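Local structure of uncharacterized protein (Bacteroides eggerthii DSM 20697, 4ECO) at residues Q546-A549 with R553-R556; I472-N475 with D479-E482; F62-E65 with G70-P73. The protein is of unknown function but folds as a leucine-rich repeat solenoid, a scaffold commonly used for binding other proteins. All coordinates share one frame; numbering follows the deposited sequence.

Interaction 1: residues Q546-A549 with R553-R556; sequences QRDA and RTLR
Between Gln546 and Thr554 the chain doubles back on itself, the two segments running roughly opposite ways without a regular strand in either, and Arg547 and Arg553 come closest, their CA atoms 4.8 Å apart. Gln546 O is the focus of the backbone contact. Thr554 N gives it a weak hydrogen bond of 3.3 Å, and the CA-H of Arg553 also points at it. A water donates to Gln546 O at 2.7 Å and accepts from Leu555 N at 3.1 Å, extending the link by one residue. The same oxygen takes NH1 of Arg547 at 2.7 Å, which sits 61° out of the carbonyl plane. A bend at chi2 (-70°) turns the Arg547 chain back to reach it, although its CB points away from 553-556.

The two arginine side chains then run alongside each other in the same direction, guanidinium planes only 15° apart. Arg553 CG lies over one face of the Arg547 guanidinium, 3.4 Å from NH1, while Arg547 NH2 lies over the Arg553 guanidinium, 3.3 Å from NE. The pairing of like charges is probably eased by Asp596, which forms a salt bridge with Arg553 NH2, and by the carbonyls of Ser575 and Asn576, which accept from Arg547 and Arg553. On the other side of the turn, Thr554 CG2 packs 3.7 Å from Asp548 CB, and Leu555 lies beside the aliphatic part of Gln546.

The loop leads from strand 540-542 to strand 570-572. Gln546 occupies what looks like the asparagine position of the repeat: its NE2 donates to Arg544 O and to Leu520 O, and its OE1 accepts from Phe525 N, while its own N bonds to Asn576 of the next turn.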
loop_
_atom_site.group_PDB
_atom_site.type_symbol
_atom_site.label_atom_id
_atom_site.label_comp_id
_atom_site.label_asym_id
_atom_site.label_seq_id
_atom_site.Cartn_x
_atom_site.Cartn_y
_atom_site.Cartn_z
ATOM N N GLN A 546 11.945 29.680 -12.401
ATOM C CA GLN A 546 13.402 29.602 -12.206
ATOM C C GLN A 546 13.858 30.768 -11.311
ATOM O O GLN A 546 13.600 31.930 -11.623
ATOM C CB GLN A 546 14.175 29.599 -13.538
ATOM C CG GLN A 546 13.832 28.444 -14.462
ATOM C CD GLN A 546 14.071 27.104 -13.845
ATOM O OE1 GLN A 546 15.203 26.688 -13.642
ATOM N NE2 GLN A 546 13.005 26.387 -13.575
ATOM N N ARG A 547 14.486 30.448 -10.179
ATOM C CA ARG A 547 14.931 31.438 -9.186
ATOM C C ARG A 547 16.329 31.144 -8.632
ATOM O O ARG A 547 16.713 29.973 -8.544
ATOM C CB ARG A 547 13.961 31.497 -7.985
ATOM C CG ARG A 547 12.510 31.868 -8.273
ATOM C CD ARG A 547 12.259 33.313 -8.674
ATOM N NE ARG A 547 10.842 33.481 -8.976
ATOM C CZ ARG A 547 10.290 33.172 -10.142
ATOM N NH1 ARG A 547 11.045 32.751 -11.149
ATOM N NH2 ARG A 547 8.984 33.315 -10.323
ATOM N N ASP A 548 17.066 32.192 -8.198
ATOM C CA ASP A 548 18.367 31.983 -7.567
ATOM C C ASP A 548 18.173 32.021 -6.035
ATOM O O ASP A 548 17.030 32.102 -5.561
ATOM C CB ASP A 548 19.425 32.989 -8.060
ATOM C CG ASP A 548 19.209 34.463 -7.755
ATOM O OD1 ASP A 548 18.305 34.781 -6.950
ATOM O OD2 ASP A 548 19.973 35.300 -8.302
ATOM N N ALA A 549 19.271 31.950 -5.268
ATOM C CA ALA A 549 19.196 31.976 -3.803
ATOM C C ALA A 549 18.559 33.279 -3.275
ATOM O O ALA A 549 17.838 33.252 -2.275
ATOM C CB ALA A 549 20.586 31.812 -3.219
ATOM N N ARG A 553 14.509 36.176 -10.690
ATOM C CA ARG A 553 14.045 35.373 -11.820
ATOM C C ARG A 553 15.194 35.248 -12.796
ATOM O O ARG A 553 15.530 36.215 -13.505
ATOM C CB ARG A 553 12.801 35.997 -12.468
ATOM C CG ARG A 553 11.616 36.098 -11.533
ATOM C CD ARG A 553 10.366 36.323 -12.321
ATOM N NE ARG A 553 9.184 36.381 -11.462
ATOM C CZ ARG A 553 7.930 36.337 -11.910
ATOM N NH1 ARG A 553 7.682 36.211 -13.212
ATOM N NH2 ARG A 553 6.919 36.416 -11.063
ATOM N N THR A 554 15.846 34.075 -12.774
ATOM C CA THR A 554 17.053 33.776 -13.555
ATOM C C THR A 554 16.806 33.537 -15.043
ATOM O O THR A 554 17.664 33.934 -15.822
ATOM C CB THR A 554 17.767 32.542 -12.987
ATOM O OG1 THR A 554 16.831 31.471 -12.819
ATOM C CG2 THR A 554 18.482 32.822 -11.672
ATOM N N LEU A 555 15.679 32.888 -15.449
ATOM C CA LEU A 555 15.468 32.550 -16.859
ATOM C C LEU A 555 14.803 33.675 -17.646
ATOM O O LEU A 555 13.606 33.944 -17.511
ATOM C CB LEU A 555 14.678 31.259 -17.029
ATOM C CG LEU A 555 14.683 30.634 -18.422
ATOM C CD1 LEU A 555 16.087 30.199 -18.842
ATOM C CD2 LEU A 555 13.719 29.467 -18.483
ATOM N N ARG A 556 15.618 34.296 -18.513
ATOM C CA ARG A 556 15.230 35.406 -19.375
ATOM C C ARG A 556 15.266 34.973 -20.861
ATOM O O ARG A 556 14.638 35.630 -21.705
ATOM C CB ARG A 556 16.152 36.623 -19.116
ATOM C CG ARG A 556 15.988 37.184 -17.691
ATOM C CD ARG A 556 17.070 38.138 -17.256
ATOM N NE ARG A 556 16.871 39.457 -17.847
ATOM C CZ ARG A 556 17.823 40.377 -17.965
ATOM N NH1 ARG A 556 19.056 40.123 -17.545
ATOM N NH2 ARG A 556 17.555 41.549 -18.528
HETATM O O HOH W 1 12.915 32.919 -14.049
#

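Interaction 2: residues I472-N475 with D479-E482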
loop_
_atom_site.group_PDB
_atom_site.type_symbol
_atom_site.label_atom_id
_atom_site.label_comp_id
_atom_site.label_asym_id
_atom_site.label_seq_id
_atom_site.Cartn_x
_atom_site.Cartn_y
_atom_site.Cartn_z
ATOM N N ILE A 472 23.989 18.388 -13.278
ATOM C CA ILE A 472 24.106 17.014 -13.773
ATOM C C ILE A 472 25.240 17.102 -14.807
ATOM O O ILE A 472 24.990 17.421 -15.982
ATOM C CB ILE A 472 22.788 16.367 -14.322
ATOM C CG1 ILE A 472 21.479 16.810 -13.600
ATOM C CG2 ILE A 472 22.928 14.858 -14.453
ATOM C CD1 ILE A 472 21.182 16.273 -12.255
ATOM N N PRO A 473 26.510 16.943 -14.353
ATOM C CA PRO A 473 27.652 17.144 -15.256
ATOM C C PRO A 473 27.835 16.060 -16.325
ATOM O O PRO A 473 27.118 15.055 -16.374
ATOM C CB PRO A 473 28.842 17.145 -14.304
ATOM C CG PRO A 473 28.408 16.315 -13.162
ATOM C CD PRO A 473 26.965 16.620 -12.985
ATOM N N LYS A 474 28.840 16.319 -17.181
ATOM C CA LYS A 474 29.315 15.601 -18.354
ATOM C C LYS A 474 28.999 14.099 -18.284
ATOM O O LYS A 474 28.153 13.675 -19.058
ATOM C CB LYS A 474 30.838 15.843 -18.570
ATOM C CG LYS A 474 31.394 15.253 -19.858
ATOM C CD LYS A 474 32.600 16.004 -20.442
ATOM C CE LYS A 474 33.936 15.510 -19.956
ATOM N NZ LYS A 474 35.010 15.748 -20.960
ATOM N N ASN A 475 29.634 13.303 -17.413
ATOM C CA ASN A 475 29.334 11.879 -17.478
ATOM C C ASN A 475 28.524 11.425 -16.262
ATOM O O ASN A 475 29.073 10.915 -15.279
ATOM C CB ASN A 475 30.620 11.089 -17.629
ATOM C CG ASN A 475 31.266 11.288 -18.968
ATOM O OD1 ASN A 475 30.686 10.991 -20.014
ATOM N ND2 ASN A 475 32.486 11.784 -18.958
ATOM N N ASP A 479 29.481 6.926 -19.615
ATOM C CA ASP A 479 30.942 7.023 -19.471
ATOM C C ASP A 479 31.431 7.808 -20.690
ATOM O O ASP A 479 30.729 7.835 -21.699
ATOM C CB ASP A 479 31.616 5.637 -19.326
ATOM C CG ASP A 479 31.462 4.943 -17.969
ATOM O OD1 ASP A 479 31.061 5.618 -16.985
ATOM O OD2 ASP A 479 31.779 3.741 -17.884
ATOM N N GLU A 480 32.584 8.477 -20.596
ATOM C CA GLU A 480 33.128 9.354 -21.647
ATOM C C GLU A 480 32.930 8.826 -23.078
ATOM O O GLU A 480 32.476 9.609 -23.924
ATOM C CB GLU A 480 34.628 9.643 -21.439
ATOM C CG GLU A 480 35.156 10.785 -22.298
ATOM C CD GLU A 480 34.574 12.168 -22.043
ATOM O OE1 GLU A 480 34.570 12.599 -20.867
ATOM O OE2 GLU A 480 34.169 12.839 -23.021
ATOM N N ASN A 481 33.267 7.551 -23.363
ATOM C CA ASN A 481 33.155 7.094 -24.746
ATOM C C ASN A 481 32.239 5.860 -24.897
ATOM O O ASN A 481 32.274 5.193 -25.943
ATOM C CB ASN A 481 34.558 6.804 -25.311
ATOM C CG ASN A 481 35.505 7.988 -25.234
ATOM O OD1 ASN A 481 36.476 7.984 -24.460
ATOM N ND2 ASN A 481 35.227 9.041 -26.011
ATOM N N GLU A 482 31.366 5.613 -23.913
ATOM C CA GLU A 482 30.446 4.484 -23.997
ATOM C C GLU A 482 29.159 4.762 -23.207
ATOM O O GLU A 482 29.201 5.314 -22.102
ATOM C CB GLU A 482 31.123 3.168 -23.528
ATOM C CG GLU A 482 31.430 3.000 -22.042
ATOM C CD GLU A 482 32.876 2.722 -21.654
ATOM O OE1 GLU A 482 33.792 3.389 -22.192
ATOM O OE2 GLU A 482 33.081 1.878 -20.753
#
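Asn475 and Lys474 meet Glu480 on a small hairpin that projects from the repeat between strands 461-463 and 492-494. Asp479 to Glu482 form its type I turn, closed by paired backbone bonds: Asp479 N to Glu482 O at 3.0 Å and Glu482 N to Asp479 O at 3.2 Å. The incoming chain passes near the start of this turn, where the CA atoms of Asn475 and Asp479 are 5.5 Å apart.

Glu480 OE1 is the shared acceptor. Asn475 ND2 donates to it at 2.9 Å, with the oxygen lying in the plane of the amide. The carboxylate is turned almost perpendicular to that amide (89°), and the donor meets OE1 from above, 57° out of the carboxylate plane. Lys474 NZ forms a salt bridge with the same oxygen at 3.2 Å and stays 3.7 Å from Glu480 OE2. The Glu480 chain sets out with CG anti to the backbone N and then bends at chi2 (64°), which brings OE1 to the ND2 end of the Asn475 amide and within reach of the lysine ammonium. At the other end of the amide, Asn475 OD1 accepts from Lys478 NZ, which also bonds to Glu480 O, so both ends of the group are held. With an alanine here, the amide bond to Glu480 OE1 is gone, and the carboxylate would probably swing more freely, while Lys478 NZ is likely to lose one of its acceptors.

Lys450, beside the hairpin, joins Asn475 O to the Asp479 carboxylate. Pairing two short strands, 478-479 and 482-483, through a two-residue turn is typical of a 2:2 beta hairpin, here carried on a lengthened connecting loop at the surface of a leucine-rich repeat.

Interaction 3: residues F62-E65 with G70-P73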
loop_
_atom_site.group_PDB
_atom_site.type_symbol
_atom_site.label_atom_id
_atom_site.label_comp_id
_atom_site.label_asym_id
_atom_site.label_seq_id
_atom_site.Cartn_x
_atom_site.Cartn_y
_atom_site.Cartn_z
ATOM N N PHE A 62 -36.341 -14.358 14.286
ATOM C CA PHE A 62 -36.665 -15.698 14.789
ATOM C C PHE A 62 -38.187 -15.845 14.945
ATOM O O PHE A 62 -38.673 -16.843 15.496
ATOM C CB PHE A 62 -35.898 -15.989 16.104
ATOM C CG PHE A 62 -34.399 -15.996 15.904
ATOM C CD1 PHE A 62 -33.753 -17.121 15.398
ATOM C CD2 PHE A 62 -33.640 -14.858 16.159
ATOM C CE1 PHE A 62 -32.388 -17.097 15.132
ATOM C CE2 PHE A 62 -32.274 -14.843 15.896
ATOM C CZ PHE A 62 -31.659 -15.960 15.379
ATOM N N ASN A 63 -38.935 -14.886 14.386
ATOM C CA ASN A 63 -40.392 -14.924 14.352
ATOM C C ASN A 63 -40.864 -15.673 13.074
ATOM O O ASN A 63 -41.654 -15.170 12.284
ATOM C CB ASN A 63 -40.953 -13.516 14.450
ATOM C CG ASN A 63 -40.763 -12.895 15.813
ATOM O OD1 ASN A 63 -40.582 -13.588 16.831
ATOM N ND2 ASN A 63 -40.858 -11.570 15.865
ATOM N N LYS A 64 -40.318 -16.878 12.885
ATOM C CA LYS A 64 -40.583 -17.823 11.805
ATOM C C LYS A 64 -40.372 -19.237 12.356
ATOM O O LYS A 64 -39.889 -19.366 13.482
ATOM C CB LYS A 64 -39.714 -17.526 10.567
ATOM C CG LYS A 64 -38.200 -17.587 10.713
ATOM C CD LYS A 64 -37.620 -16.517 9.829
ATOM C CE LYS A 64 -36.254 -16.796 9.270
ATOM N NZ LYS A 64 -35.879 -15.757 8.271
ATOM N N GLU A 65 -40.748 -20.285 11.601
ATOM C CA GLU A 65 -40.588 -21.685 12.006
ATOM C C GLU A 65 -39.127 -22.008 12.315
ATOM O O GLU A 65 -38.245 -21.430 11.699
ATOM C CB GLU A 65 -41.136 -22.617 10.923
ATOM C CG GLU A 65 -42.648 -22.723 11.002
ATOM C CD GLU A 65 -43.177 -23.520 12.181
ATOM O OE1 GLU A 65 -42.414 -24.362 12.705
ATOM O OE2 GLU A 65 -44.366 -23.351 12.544
ATOM N N GLY A 70 -32.196 -20.833 10.055
ATOM C CA GLY A 70 -30.910 -20.800 9.368
ATOM C C GLY A 70 -30.800 -19.670 8.367
ATOM O O GLY A 70 -29.691 -19.220 8.052
ATOM N N ALA A 71 -31.971 -19.215 7.867
ATOM C CA ALA A 71 -32.135 -18.123 6.917
ATOM C C ALA A 71 -31.964 -16.775 7.636
ATOM O O ALA A 71 -32.908 -16.215 8.197
ATOM C CB ALA A 71 -33.484 -18.219 6.231
ATOM N N GLN A 72 -30.717 -16.290 7.636
ATOM C CA GLN A 72 -30.336 -15.057 8.305
ATOM C C GLN A 72 -29.319 -14.277 7.522
ATOM O O GLN A 72 -28.365 -14.869 7.007
ATOM C CB GLN A 72 -29.729 -15.327 9.719
ATOM C CG GLN A 72 -30.579 -16.130 10.719
ATOM C CD GLN A 72 -31.910 -15.527 11.019
ATOM O OE1 GLN A 72 -32.176 -14.360 10.716
ATOM N NE2 GLN A 72 -32.792 -16.330 11.602
ATOM N N PRO A 73 -29.436 -12.921 7.536
ATOM C CA PRO A 73 -28.393 -12.097 6.906
ATOM C C PRO A 73 -27.037 -12.308 7.618
ATOM O O PRO A 73 -26.953 -12.219 8.842
ATOM C CB PRO A 73 -28.939 -10.674 7.064
ATOM C CG PRO A 73 -29.869 -10.733 8.205
ATOM C CD PRO A 73 -30.490 -12.074 8.148
HETATM O O HOH W 2 -33.888 -13.557 8.654
#
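Ala71 offers its carbonyl to Lys64: NZ donates to Ala71 O at 3.0 Å, tilted 16° from the carbonyl plane, and stands 4.0 Å from Ala71 CB. The bond ties the bend at 62-65 to a later part of the same loop. Lys64 starts with its CG between the backbone N and the carbonyl carbon (chi1 61°) and sends the rest of its chain across to 70-73.

At Gln72 the contact divides between the two ends of one amide. OE1 accepts a hydrogen bond from a water at 2.8 Å, and that water accepts from Lys64 NZ at 3.0 Å, so the lysine reaches both Ala71 and Gln72. NE2 lies over one face of the Phe62 ring, nearest CE1 at 3.6 Å, with the ring and amide planes inclined by 37°. The amide nitrogen also donates to the carbonyls of Asn61 and Trp69. These two bonds fix the turn of the buried amide and hold its nitrogen against the phenylalanine.

Pro73 carries the chain on, and its carbonyl accepts from Trp60 NE1. The Phe62 ring meets Trp69 edge-to-face and also touches Trp39 of helix 27-41, while Lys64 O accepts from Trp69 NE1. The paired segments therefore lie in the aromatic-rich loop between helix 27-41 and strand 75-77, the latter antiparallel to strand 83-87, where the parallel strands of the repeats begin; this is consistent with an N-terminal cap.

In the fold
Along the chain the order is interaction 3, then interaction 2, then interaction 1, each closed before the next opens. Interaction 3 belongs to the N-terminal region, before the run of parallel repeat strands begins at 83-87. The other two lie on the opposite side of the chain's centre, with their own centres about 75 to 77 Å from that of interaction 3. Interactions 1 and 2 are nearer neighbours, their centres about 27 Å apart and nearest atoms about 12 Å apart, in connecting loops between successive strands: 461-463 to 492-494 and 540-542 to 570-572. All three are local contacts within single loops, at separate points of one elongated solenoid.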